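Local coordinates for protein 2-oxo-1,2-dihydroquinoline 8-monooxygenase, oxygenase component (Pseudomonas putida, PDB 1Z02) that is the oxygenase component of a Rieske-type monooxygenase that hydroxylates 2-oxo-1,2-dihydroquinoline at carbon 8, with a [2Fe-2S] cluster and a mononuclear iron, at residues V197-H202 and K343-R348; N228-V231 and D235-L238. One frame throughout, in Å; residues are numbered along the deposited sequence.

Interaction 1 (V197-H202 and K343-R348)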
loop_
_atom_site.group_PDB
_atom_site.type_symbol
_atom_site.label_atom_id
_atom_site.label_comp_id
_atom_site.label_asym_id
_atom_site.label_seq_id
_atom_site.Cartn_x
_atom_site.Cartn_y
_atom_site.Cartn_z
ATOM N N VAL A 197 -15.026 36.859 -13.678
ATOM C CA VAL A 197 -15.558 36.005 -12.623
ATOM C C VAL A 197 -15.151 34.556 -12.866
ATOM O O VAL A 197 -15.157 34.087 -14.003
ATOM C CB VAL A 197 -17.100 36.093 -12.544
ATOM C CG1 VAL A 197 -17.616 35.185 -11.432
ATOM C CG2 VAL A 197 -17.521 37.530 -12.297
ATOM N N VAL A 198 -14.784 33.856 -11.797
ATOM C CA VAL A 198 -14.363 32.463 -11.904
ATOM C C VAL A 198 -15.291 31.484 -11.182
ATOM O O VAL A 198 -15.644 31.690 -10.022
ATOM C CB VAL A 198 -12.938 32.264 -11.317
ATOM C CG1 VAL A 198 -12.564 30.800 -11.350
ATOM C CG2 VAL A 198 -11.922 33.074 -12.097
ATOM N N HIS A 199 -15.689 30.426 -11.882
ATOM C CA HIS A 199 -16.527 29.377 -11.303
ATOM C C HIS A 199 -15.850 28.083 -11.708
ATOM O O HIS A 199 -15.414 27.941 -12.851
ATOM C CB HIS A 199 -17.950 29.397 -11.871
ATOM C CG HIS A 199 -18.788 30.539 -11.381
ATOM N ND1 HIS A 199 -18.966 30.811 -10.043
ATOM C CD2 HIS A 199 -19.501 31.471 -12.056
ATOM C CE1 HIS A 199 -19.753 31.867 -9.913
ATOM N NE2 HIS A 199 -20.091 32.284 -11.117
ATOM N N GLY A 200 -15.742 27.142 -10.782
ATOM C CA GLY A 200 -15.098 25.895 -11.134
ATOM C C GLY A 200 -14.821 24.969 -9.975
ATOM O O GLY A 200 -15.437 25.063 -8.909
ATOM N N MET A 201 -13.865 24.072 -10.180
ATOM C CA MET A 201 -13.530 23.097 -9.154
ATOM C C MET A 201 -12.160 22.498 -9.403
ATOM O O MET A 201 -11.579 22.666 -10.479
ATOM C CB MET A 201 -14.545 21.967 -9.210
ATOM C CG MET A 201 -14.486 21.230 -10.552
ATOM S SD MET A 201 -15.846 20.091 -10.795
ATOM C CE MET A 201 -15.546 19.549 -12.384
ATOM N N HIS A 202 -11.646 21.807 -8.391
ATOM C CA HIS A 202 -10.379 21.103 -8.522
ATOM C C HIS A 202 -10.522 19.773 -7.783
ATOM O O HIS A 202 -11.079 19.709 -6.683
ATOM C CB HIS A 202 -9.196 21.952 -8.027
ATOM C CG HIS A 202 -9.235 22.307 -6.578
ATOM N ND1 HIS A 202 -8.877 21.422 -5.582
ATOM C CD2 HIS A 202 -9.510 23.476 -5.955
ATOM C CE1 HIS A 202 -8.925 22.033 -4.414
ATOM N NE2 HIS A 202 -9.307 23.284 -4.613
ATOM N N LYS A 343 -25.153 37.093 -11.721
ATOM C CA LYS A 343 -26.212 36.159 -11.359
ATOM C C LYS A 343 -26.555 35.252 -12.531
ATOM O O LYS A 343 -26.865 34.077 -12.345
ATOM C CB LYS A 343 -27.457 36.919 -10.890
ATOM C CG LYS A 343 -27.200 37.750 -9.653
ATOM C CD LYS A 343 -28.474 38.356 -9.102
ATOM C CE LYS A 343 -28.180 39.185 -7.854
ATOM N NZ LYS A 343 -29.433 39.663 -7.195
ATOM N N LYS A 344 -26.499 35.791 -13.741
ATOM C CA LYS A 344 -26.793 34.981 -14.916
ATOM C C LYS A 344 -25.719 33.940 -15.137
ATOM O O LYS A 344 -26.017 32.785 -15.443
ATOM C CB LYS A 344 -26.903 35.857 -16.150
ATOM C CG LYS A 344 -28.015 36.827 -16.015
ATOM C CD LYS A 344 -28.598 37.176 -17.344
ATOM C CE LYS A 344 -29.996 37.684 -17.133
ATOM N NZ LYS A 344 -30.677 37.912 -18.424
ATOM N N PHE A 345 -24.470 34.366 -14.972
ATOM C CA PHE A 345 -23.315 33.496 -15.140
ATOM C C PHE A 345 -23.307 32.405 -14.070
ATOM O O PHE A 345 -23.073 31.232 -14.366
ATOM C CB PHE A 345 -22.035 34.337 -15.070
ATOM C CG PHE A 345 -20.769 33.555 -15.295
ATOM C CD1 PHE A 345 -20.695 32.571 -16.285
ATOM C CD2 PHE A 345 -19.631 33.835 -14.538
ATOM C CE1 PHE A 345 -19.504 31.882 -16.514
ATOM C CE2 PHE A 345 -18.444 33.157 -14.760
ATOM C CZ PHE A 345 -18.377 32.177 -15.750
ATOM N N GLN A 346 -23.577 32.798 -12.829
ATOM C CA GLN A 346 -23.610 31.860 -11.703
ATOM C C GLN A 346 -24.698 30.822 -11.955
ATOM O O GLN A 346 -24.495 29.624 -11.781
ATOM C CB GLN A 346 -23.906 32.621 -10.401
ATOM C CG GLN A 346 -24.080 31.754 -9.145
ATOM C CD GLN A 346 -22.780 31.144 -8.661
ATOM O OE1 GLN A 346 -22.477 29.978 -8.936
ATOM N NE2 GLN A 346 -21.994 31.939 -7.950
ATOM N N TYR A 347 -25.862 31.309 -12.367
ATOM C CA TYR A 347 -27.015 30.459 -12.648
ATOM C C TYR A 347 -26.770 29.487 -13.806
ATOM O O TYR A 347 -27.086 28.301 -13.712
ATOM C CB TYR A 347 -28.233 31.334 -12.956
ATOM C CG TYR A 347 -29.525 30.562 -13.081
ATOM C CD1 TYR A 347 -30.152 30.025 -11.957
ATOM C CD2 TYR A 347 -30.113 30.353 -14.327
ATOM C CE1 TYR A 347 -31.333 29.298 -12.069
ATOM C CE2 TYR A 347 -31.290 29.630 -14.452
ATOM C CZ TYR A 347 -31.894 29.105 -13.322
ATOM O OH TYR A 347 -33.052 28.376 -13.452
ATOM N N ARG A 348 -26.220 29.988 -14.905
ATOM C CA ARG A 348 -25.952 29.134 -16.052
ATOM C C ARG A 348 -24.822 28.155 -15.759
ATOM O O ARG A 348 -24.741 27.092 -16.370
ATOM C CB ARG A 348 -25.598 29.971 -17.277
ATOM C CG ARG A 348 -25.639 29.153 -18.552
ATOM C CD ARG A 348 -25.575 30.013 -19.796
ATOM N NE ARG A 348 -25.742 29.200 -20.993
ATOM C CZ ARG A 348 -26.878 28.608 -21.346
ATOM N NH1 ARG A 348 -26.931 27.879 -22.454
ATOM N NH2 ARG A 348 -27.967 28.761 -20.610
#

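Interaction 2 (N228-V231 and D235-L238)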
loop_
_atom_site.group_PDB
_atom_site.type_symbol
_atom_site.label_atom_id
_atom_site.label_comp_id
_atom_site.label_asym_id
_atom_site.label_seq_id
_atom_site.Cartn_x
_atom_site.Cartn_y
_atom_site.Cartn_z
ATOM N N ASN A 228 -21.034 11.613 -24.640
ATOM C CA ASN A 228 -21.368 12.676 -23.701
ATOM C C ASN A 228 -22.739 13.276 -24.014
ATOM O O ASN A 228 -23.093 13.505 -25.177
ATOM C CB ASN A 228 -20.299 13.766 -23.725
ATOM C CG ASN A 228 -18.968 13.288 -23.182
ATOM O OD1 ASN A 228 -18.840 12.159 -22.696
ATOM N ND2 ASN A 228 -17.968 14.147 -23.258
ATOM N N THR A 229 -23.503 13.533 -22.963
ATOM C CA THR A 229 -24.843 14.074 -23.105
ATOM C C THR A 229 -24.887 15.401 -23.848
ATOM O O THR A 229 -25.771 15.609 -24.689
ATOM C CB THR A 229 -25.503 14.254 -21.724
ATOM O OG1 THR A 229 -25.553 12.990 -21.068
ATOM C CG2 THR A 229 -26.905 14.790 -21.851
ATOM N N ILE A 230 -23.947 16.294 -23.551
ATOM C CA ILE A 230 -23.928 17.602 -24.201
ATOM C C ILE A 230 -23.792 17.485 -25.724
ATOM O O ILE A 230 -24.372 18.267 -26.480
ATOM C CB ILE A 230 -22.784 18.476 -23.664
ATOM C CG1 ILE A 230 -22.900 19.878 -24.269
ATOM C CG2 ILE A 230 -21.441 17.832 -24.008
ATOM C CD1 ILE A 230 -21.934 20.892 -23.684
ATOM N N VAL A 231 -23.043 16.486 -26.170
ATOM C CA VAL A 231 -22.836 16.271 -27.598
ATOM C C VAL A 231 -24.148 15.939 -28.300
ATOM O O VAL A 231 -24.401 16.425 -29.400
ATOM C CB VAL A 231 -21.831 15.121 -27.855
ATOM C CG1 VAL A 231 -21.696 14.865 -29.352
ATOM C CG2 VAL A 231 -20.477 15.477 -27.259
ATOM N N ASP A 235 -26.897 18.349 -30.587
ATOM C CA ASP A 235 -26.981 17.802 -31.937
ATOM C C ASP A 235 -25.655 17.938 -32.677
ATOM O O ASP A 235 -25.625 18.187 -33.887
ATOM C CB ASP A 235 -28.080 18.507 -32.737
ATOM C CG ASP A 235 -29.469 18.083 -32.312
ATOM O OD1 ASP A 235 -30.271 18.941 -31.928
ATOM O OD2 ASP A 235 -29.768 16.884 -32.357
ATOM N N TRP A 236 -24.558 17.788 -31.943
ATOM C CA TRP A 236 -23.237 17.885 -32.540
ATOM C C TRP A 236 -22.884 16.612 -33.299
ATOM O O TRP A 236 -23.372 15.526 -32.986
ATOM C CB TRP A 236 -22.164 18.120 -31.473
ATOM C CG TRP A 236 -22.216 19.450 -30.792
ATOM C CD1 TRP A 236 -22.875 20.574 -31.212
ATOM C CD2 TRP A 236 -21.522 19.814 -29.594
ATOM N NE1 TRP A 236 -22.630 21.616 -30.346
ATOM C CE2 TRP A 236 -21.804 21.177 -29.347
ATOM C CE3 TRP A 236 -20.688 19.120 -28.708
ATOM C CZ2 TRP A 236 -21.277 21.861 -28.243
ATOM C CZ3 TRP A 236 -20.165 19.795 -27.614
ATOM C CH2 TRP A 236 -20.462 21.156 -27.391
ATOM N N VAL A 237 -22.036 16.768 -34.308
ATOM C CA VAL A 237 -21.560 15.656 -35.110
ATOM C C VAL A 237 -20.058 15.864 -35.156
ATOM O O VAL A 237 -19.551 16.632 -35.974
ATOM C CB VAL A 237 -22.128 15.688 -36.541
ATOM C CG1 VAL A 237 -21.536 14.547 -37.351
ATOM C CG2 VAL A 237 -23.649 15.563 -36.501
ATOM N N LEU A 238 -19.353 15.189 -34.257
ATOM C CA LEU A 238 -17.909 15.320 -34.158
ATOM C C LEU A 238 -17.142 14.582 -35.245
ATOM O O LEU A 238 -17.612 13.578 -35.777
ATOM C CB LEU A 238 -17.429 14.813 -32.792
ATOM C CG LEU A 238 -18.177 15.322 -31.560
ATOM C CD1 LEU A 238 -17.537 14.724 -30.316
ATOM C CD2 LEU A 238 -18.145 16.842 -31.507
#

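Interaction 1 (V197-H202 and K343-R348)
Val197 and His199, on edge strand 196-206 of the antiparallel sheet, meet Phe345 and Gln346 on helix 339-359, a helix-on-sheet packing in the Bet v 1-like domain. The short segments run nearly alongside each other, 14° between their directions and 9.8 Å between axes. His199 reaches across with CG anti to its own carbonyl carbon (chi1 -73°), which carries the imidazole to the helix. Its CD2 lies over one face of the Phe345 ring, 3.4 Å from CE2 of Phe345, and the two rings are tilted by 50°, neither stacked nor edge-to-face. The neighbouring ring atom turns to Gln346: NE2 of His199 lies 3.6 Å from Gln346 CA. Tyr349, one turn on from Phe345, also meets the His199 ring. With alanine in place of His199 the imidazole is gone, which would probably open a gap beside Phe345 and Gln346 and leave the phenyl face without its cover from the strand. Within the sheet, the strand pairs with 325-335 by backbone hydrogen bonds, Val197 with Arg334 and His199 with Leu332. Val197 works at the phenyl rim: its O approaches near the ring plane, 3.5 Å from Phe345 CE2, and its CG1 sits in that plane, 3.9 Å from Phe345 CD2.

Interaction 2 (N228-V231 and D235-L238)
Val231 and Trp236 are held together by one backbone hydrogen bond and a hydrophobic overlap. Trp236 N donates to Val231 O at 2.9 Å. The indole then folds back on the helix: with CG turned beside its own backbone N (chi1 -68°), the six-membered ring lies against the last turn. Its CE3 comes within 3.7 Å of Val231 CA, and Ile230 O sits over one face of the ring system. Farther along, Trp236 CH2 meets the tip of the isoleucine, 4.0 Å from Ile230 CD1. The two valine methyls divide the work. CG2 of Val231 goes to the ring, while its CG1 packs 3.9 Å from Trp236 CB and also meets Leu238, 4.2 Å from the leucine CG. One shell out, Asn228, just before the helix, is tied to Ser364 through OD1, and its O receives ND1 of His232. The side chain of Leu238 lies about 5 Å from that of His225, a ligand of the mononuclear iron, and about 9 Å from the metal itself. The chain can turn back because Asp235 adopts positive phi (63°), with its N directed to His232 O. That pairing and the Trp236-Val231 bond make this a Schellman motif ending helix 229-233, with Asp235 as its C-prime residue and the valine-tryptophan packing as the apolar contact that often goes with it.

Along the chain, interaction 2 is nested within interaction 1: 197-202 comes first, then 228-231 and 235-238, and 343-348 last. Both belong to the ring-hydroxylase catalytic domain, yet their centres are 22 Å apart and their nearest atoms about 9 Å, without touching. Interaction 1 brings helix 339-359 against strand 196-206, an outermost strand of the antiparallel sheet. Interaction 2 is local, a helix end and the loop leading to strand 241-244, just past the iron ligands His221 and His225. The third ligand, Asp365, comes after helix 339-359, so the iron takes its ligands from before and after the sheet strands 250-253 to 325-335 in sequence, whereas interaction 1 lies away from it.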